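Local coordinates for TRAP-type C4-dicarboxylate:H+ symport system substrate-binding component DctP (Shewanella oneidensis, PDB 4MX6), which binds succinate in the periplasm and probably delivers C4-dicarboxylates to a TRAP-type proton symporter, at residues 35-47 with 69-83. Residues are numbered along the deposited sequence; the frame is centred on the assembly and turned at random.
Sequences APVEIKFSHVVAE and EYTVSVFPNSQLFGD
Ile39 N gives to Thr71 O at 2.8 Å, and Ile39 O takes Ser73 N, in the backbone ladder joining the parallel strands 37-42 and 70-75. Phe41 repeats the pattern with Ser73 O and Phe75 N. At the strand ends, His43 N bonds Phe75 O; just past them, His43 O receives Ser78 N in its carbonyl plane, on a lone pair. Asn77 N reaches Val45 O at 2.9 Å from above the carbonyl plane. Helix 50-65 links the strands in a beta-alpha-beta unit of this periplasmic solute-binding fold. Val45, close to bound succinate, touches Lys51 and Asn223 of the binding site.

One side-chain hydrogen bond crosses the strands: Ser73 OG gives to Glu38 OE2 at 2.7 Å, on the anti side of the carboxylate. The extended Glu38 chain, with CG anti to N (chi1 -178°), carries OE2 there. Val45 N bonds His43 ND1 in the ring plane, which should restrain the ring's rotation. A water joins Val44 O to Ser78 OG.

Apolar contacts follow the strand faces. Toward helix 50-65, Val37 CB lies 3.6 Å from Tyr70 CD2, and Ile39 CD1 meets the same ring atom. Pro76 CA sits over one His43 ring face, a CH-pi contact 3.7 Å from the centroid.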
# COMPACT_ATOMS: atom_id res chain seq x y z
N ALA A 35 -8.95 6.81 33.53
CA ALA A 35 -8.15 6.05 32.58
C ALA A 35 -7.61 6.97 31.49
O ALA A 35 -8.27 7.95 31.13
CB ALA A 35 -8.99 4.95 31.96
N PRO A 36 -6.41 6.68 30.97
CA PRO A 36 -5.95 7.41 29.79
C PRO A 36 -6.90 7.15 28.63
O PRO A 36 -7.52 6.08 28.59
CB PRO A 36 -4.58 6.79 29.49
CG PRO A 36 -4.17 6.11 30.77
CD PRO A 36 -5.44 5.67 31.41
N VAL A 37 -7.02 8.10 27.72
CA VAL A 37 -7.82 7.88 26.53
C VAL A 37 -7.11 6.84 25.67
O VAL A 37 -5.92 6.97 25.36
CB VAL A 37 -8.05 9.19 25.76
CG1 VAL A 37 -8.72 8.93 24.43
CG2 VAL A 37 -8.90 10.14 26.59
N GLU A 38 -7.82 5.77 25.32
CA GLU A 38 -7.26 4.74 24.46
C GLU A 38 -7.44 5.11 23.00
O GLU A 38 -8.56 5.37 22.54
CB GLU A 38 -7.88 3.38 24.73
CG GLU A 38 -7.28 2.25 23.88
CD GLU A 38 -7.96 0.91 24.07
OE1 GLU A 38 -9.07 0.89 24.64
OE2 GLU A 38 -7.38 -0.12 23.67
N ILE A 39 -6.33 5.13 22.29
CA ILE A 39 -6.29 5.33 20.85
C ILE A 39 -5.99 3.99 20.20
O ILE A 39 -4.97 3.38 20.51
CB ILE A 39 -5.17 6.32 20.49
CG1 ILE A 39 -5.48 7.72 21.03
CG2 ILE A 39 -4.98 6.38 19.00
CD1 ILE A 39 -4.31 8.68 20.89
N LYS A 40 -6.88 3.50 19.34
CA LYS A 40 -6.66 2.23 18.65
C LYS A 40 -6.14 2.47 17.23
O LYS A 40 -6.66 3.33 16.52
CB LYS A 40 -7.95 1.42 18.59
CG LYS A 40 -8.49 1.06 19.95
CD LYS A 40 -9.73 0.17 19.87
CE LYS A 40 -10.38 0.01 21.23
NZ LYS A 40 -11.49 -0.96 21.20
N PHE A 41 -5.12 1.69 16.85
CA PHE A 41 -4.51 1.73 15.52
C PHE A 41 -4.54 0.30 15.01
O PHE A 41 -3.87 -0.57 15.57
CB PHE A 41 -3.07 2.23 15.65
CG PHE A 41 -2.41 2.63 14.33
CD1 PHE A 41 -2.64 1.96 13.14
CD2 PHE A 41 -1.55 3.69 14.31
CE1 PHE A 41 -2.01 2.36 11.97
CE2 PHE A 41 -0.94 4.10 13.15
CZ PHE A 41 -1.16 3.42 11.99
N SER A 42 -5.34 0.03 13.99
CA SER A 42 -5.38 -1.31 13.41
C SER A 42 -4.76 -1.32 12.03
O SER A 42 -4.80 -0.32 11.31
CB SER A 42 -6.80 -1.86 13.38
OG SER A 42 -7.67 -1.12 12.53
N HIS A 43 -4.20 -2.46 11.66
CA HIS A 43 -3.70 -2.67 10.31
C HIS A 43 -3.66 -4.15 9.97
O HIS A 43 -3.95 -5.02 10.82
CB HIS A 43 -2.34 -1.97 10.15
CG HIS A 43 -1.23 -2.56 10.96
ND1 HIS A 43 -0.58 -3.71 10.58
CD2 HIS A 43 -0.65 -2.14 12.12
CE1 HIS A 43 0.36 -3.98 11.47
NE2 HIS A 43 0.34 -3.05 12.41
N VAL A 44 -3.30 -4.44 8.72
CA VAL A 44 -3.41 -5.79 8.17
C VAL A 44 -2.07 -6.49 7.98
O VAL A 44 -2.04 -7.63 7.52
CB VAL A 44 -4.19 -5.79 6.83
CG1 VAL A 44 -5.54 -5.15 7.03
CG2 VAL A 44 -3.41 -5.12 5.70
N VAL A 45 -0.95 -5.83 8.26
CA VAL A 45 0.35 -6.43 8.01
C VAL A 45 0.99 -7.05 9.25
O VAL A 45 0.52 -6.90 10.36
CB VAL A 45 1.33 -5.44 7.32
CG1 VAL A 45 0.74 -4.97 5.98
CG2 VAL A 45 1.69 -4.26 8.20
N ALA A 46 2.08 -7.77 9.02
CA ALA A 46 2.88 -8.31 10.11
C ALA A 46 3.55 -7.18 10.90
O ALA A 46 3.72 -6.07 10.40
CB ALA A 46 3.92 -9.28 9.58
N GLU A 47 3.95 -7.46 12.12
CA GLU A 47 4.59 -6.46 12.96
C GLU A 47 5.92 -5.99 12.39
O GLU A 47 6.24 -4.79 12.43
CB GLU A 47 4.79 -7.04 14.37
CG GLU A 47 5.58 -6.13 15.29
CD GLU A 47 5.45 -6.51 16.74
OE1 GLU A 47 4.30 -6.77 17.19
OE2 GLU A 47 6.48 -6.49 17.44
N GLU A 69 -2.16 10.14 29.90
CA GLU A 69 -3.18 10.92 29.22
C GLU A 69 -3.76 10.17 28.02
O GLU A 69 -4.97 10.19 27.80
CB GLU A 69 -2.62 12.26 28.76
CG GLU A 69 -2.10 13.15 29.88
CD GLU A 69 -1.40 14.39 29.35
OE1 GLU A 69 -2.04 15.14 28.59
OE2 GLU A 69 -0.21 14.62 29.66
N TYR A 70 -2.87 9.54 27.25
CA TYR A 70 -3.25 8.76 26.09
C TYR A 70 -2.42 7.49 26.05
O TYR A 70 -1.26 7.48 26.47
CB TYR A 70 -3.03 9.55 24.79
CG TYR A 70 -3.93 10.75 24.68
CD1 TYR A 70 -3.57 11.97 25.24
CD2 TYR A 70 -5.17 10.65 24.07
CE1 TYR A 70 -4.41 13.07 25.17
CE2 TYR A 70 -6.01 11.73 24.00
CZ TYR A 70 -5.63 12.94 24.55
OH TYR A 70 -6.47 14.03 24.49
N THR A 71 -3.02 6.42 25.54
CA THR A 71 -2.29 5.20 25.26
C THR A 71 -2.70 4.73 23.87
O THR A 71 -3.83 4.98 23.46
CB THR A 71 -2.61 4.10 26.29
OG1 THR A 71 -1.76 2.97 26.07
CG2 THR A 71 -4.06 3.68 26.22
N VAL A 72 -1.79 4.08 23.16
CA VAL A 72 -2.08 3.58 21.82
C VAL A 72 -2.07 2.05 21.83
O VAL A 72 -1.08 1.46 22.22
CB VAL A 72 -1.05 4.07 20.79
CG1 VAL A 72 -1.41 3.57 19.39
CG2 VAL A 72 -0.95 5.58 20.79
N SER A 73 -3.19 1.44 21.44
CA SER A 73 -3.26 -0.00 21.26
C SER A 73 -3.13 -0.32 19.78
O SER A 73 -3.87 0.22 18.96
CB SER A 73 -4.59 -0.55 21.80
OG SER A 73 -4.68 -0.31 23.19
N VAL A 74 -2.18 -1.19 19.45
CA VAL A 74 -1.90 -1.54 18.07
C VAL A 74 -2.36 -2.97 17.79
O VAL A 74 -2.04 -3.89 18.54
CB VAL A 74 -0.39 -1.40 17.76
CG1 VAL A 74 -0.07 -1.85 16.35
CG2 VAL A 74 0.08 0.04 17.98
N PHE A 75 -3.08 -3.14 16.68
CA PHE A 75 -3.68 -4.42 16.32
C PHE A 75 -3.22 -4.80 14.91
O PHE A 75 -3.82 -4.36 13.93
CB PHE A 75 -5.21 -4.32 16.36
CG PHE A 75 -5.75 -3.88 17.69
CD1 PHE A 75 -5.90 -2.53 17.97
CD2 PHE A 75 -6.10 -4.80 18.66
CE1 PHE A 75 -6.39 -2.11 19.20
CE2 PHE A 75 -6.59 -4.38 19.89
CZ PHE A 75 -6.73 -3.04 20.15
N PRO A 76 -2.14 -5.59 14.80
CA PRO A 76 -1.60 -5.96 13.48
C PRO A 76 -2.36 -7.14 12.89
O PRO A 76 -3.25 -7.71 13.54
CB PRO A 76 -0.17 -6.39 13.83
CG PRO A 76 -0.32 -7.04 15.18
CD PRO A 76 -1.34 -6.17 15.90
N ASN A 77 -2.02 -7.52 11.66
CA ASN A 77 -2.46 -8.79 11.09
C ASN A 77 -3.97 -8.96 11.01
O ASN A 77 -4.46 -10.09 11.08
CB ASN A 77 -1.93 -9.97 11.93
CG ASN A 77 -0.44 -10.09 11.90
OD1 ASN A 77 0.14 -10.19 10.83
ND2 ASN A 77 0.19 -10.12 13.08
N SER A 78 -4.70 -7.87 10.85
CA SER A 78 -6.16 -7.91 10.74
C SER A 78 -6.82 -8.48 12.00
O SER A 78 -7.96 -8.94 11.96
CB SER A 78 -6.62 -8.73 9.51
OG SER A 78 -6.09 -8.21 8.30
N GLN A 79 -6.13 -8.42 13.13
CA GLN A 79 -6.65 -9.02 14.36
C GLN A 79 -7.87 -8.27 14.90
O GLN A 79 -8.70 -8.87 15.59
CB GLN A 79 -5.55 -9.12 15.43
CG GLN A 79 -4.43 -10.10 15.08
CD GLN A 79 -3.19 -9.91 15.95
OE1 GLN A 79 -3.22 -9.17 16.94
NE2 GLN A 79 -2.09 -10.57 15.58
N LEU A 80 -7.97 -6.98 14.61
CA LEU A 80 -9.15 -6.21 15.02
C LEU A 80 -10.05 -5.90 13.82
O LEU A 80 -11.21 -6.32 13.80
CB LEU A 80 -8.74 -4.93 15.75
CG LEU A 80 -9.90 -4.14 16.39
CD1 LEU A 80 -10.56 -4.96 17.50
CD2 LEU A 80 -9.40 -2.81 16.91
N PHE A 81 -9.52 -5.16 12.85
CA PHE A 81 -10.23 -4.88 11.60
C PHE A 81 -9.33 -5.25 10.43
O PHE A 81 -8.10 -5.12 10.49
CB PHE A 81 -10.66 -3.41 11.53
CG PHE A 81 -11.60 -3.04 12.63
CD1 PHE A 81 -12.85 -3.62 12.70
CD2 PHE A 81 -11.23 -2.15 13.61
CE1 PHE A 81 -13.72 -3.31 13.73
CE2 PHE A 81 -12.09 -1.83 14.64
CZ PHE A 81 -13.33 -2.41 14.70
N GLY A 82 -9.96 -5.68 9.34
CA GLY A 82 -9.25 -6.07 8.13
C GLY A 82 -9.55 -5.13 6.98
O GLY A 82 -10.16 -4.08 7.16
N ASP A 83 -9.13 -5.54 5.79
CA ASP A 83 -9.24 -4.68 4.60
C ASP A 83 -10.67 -4.21 4.38
O ASP A 83 -10.91 -3.04 4.07
CB ASP A 83 -8.84 -5.44 3.34
CG ASP A 83 -7.36 -5.35 3.00
OD1 ASP A 83 -6.59 -4.63 3.67
OD2 ASP A 83 -6.99 -5.98 1.96
O HOH W 1 -7.04 -2.46 10.08
O HOH W 2 -3.99 -9.50 7.41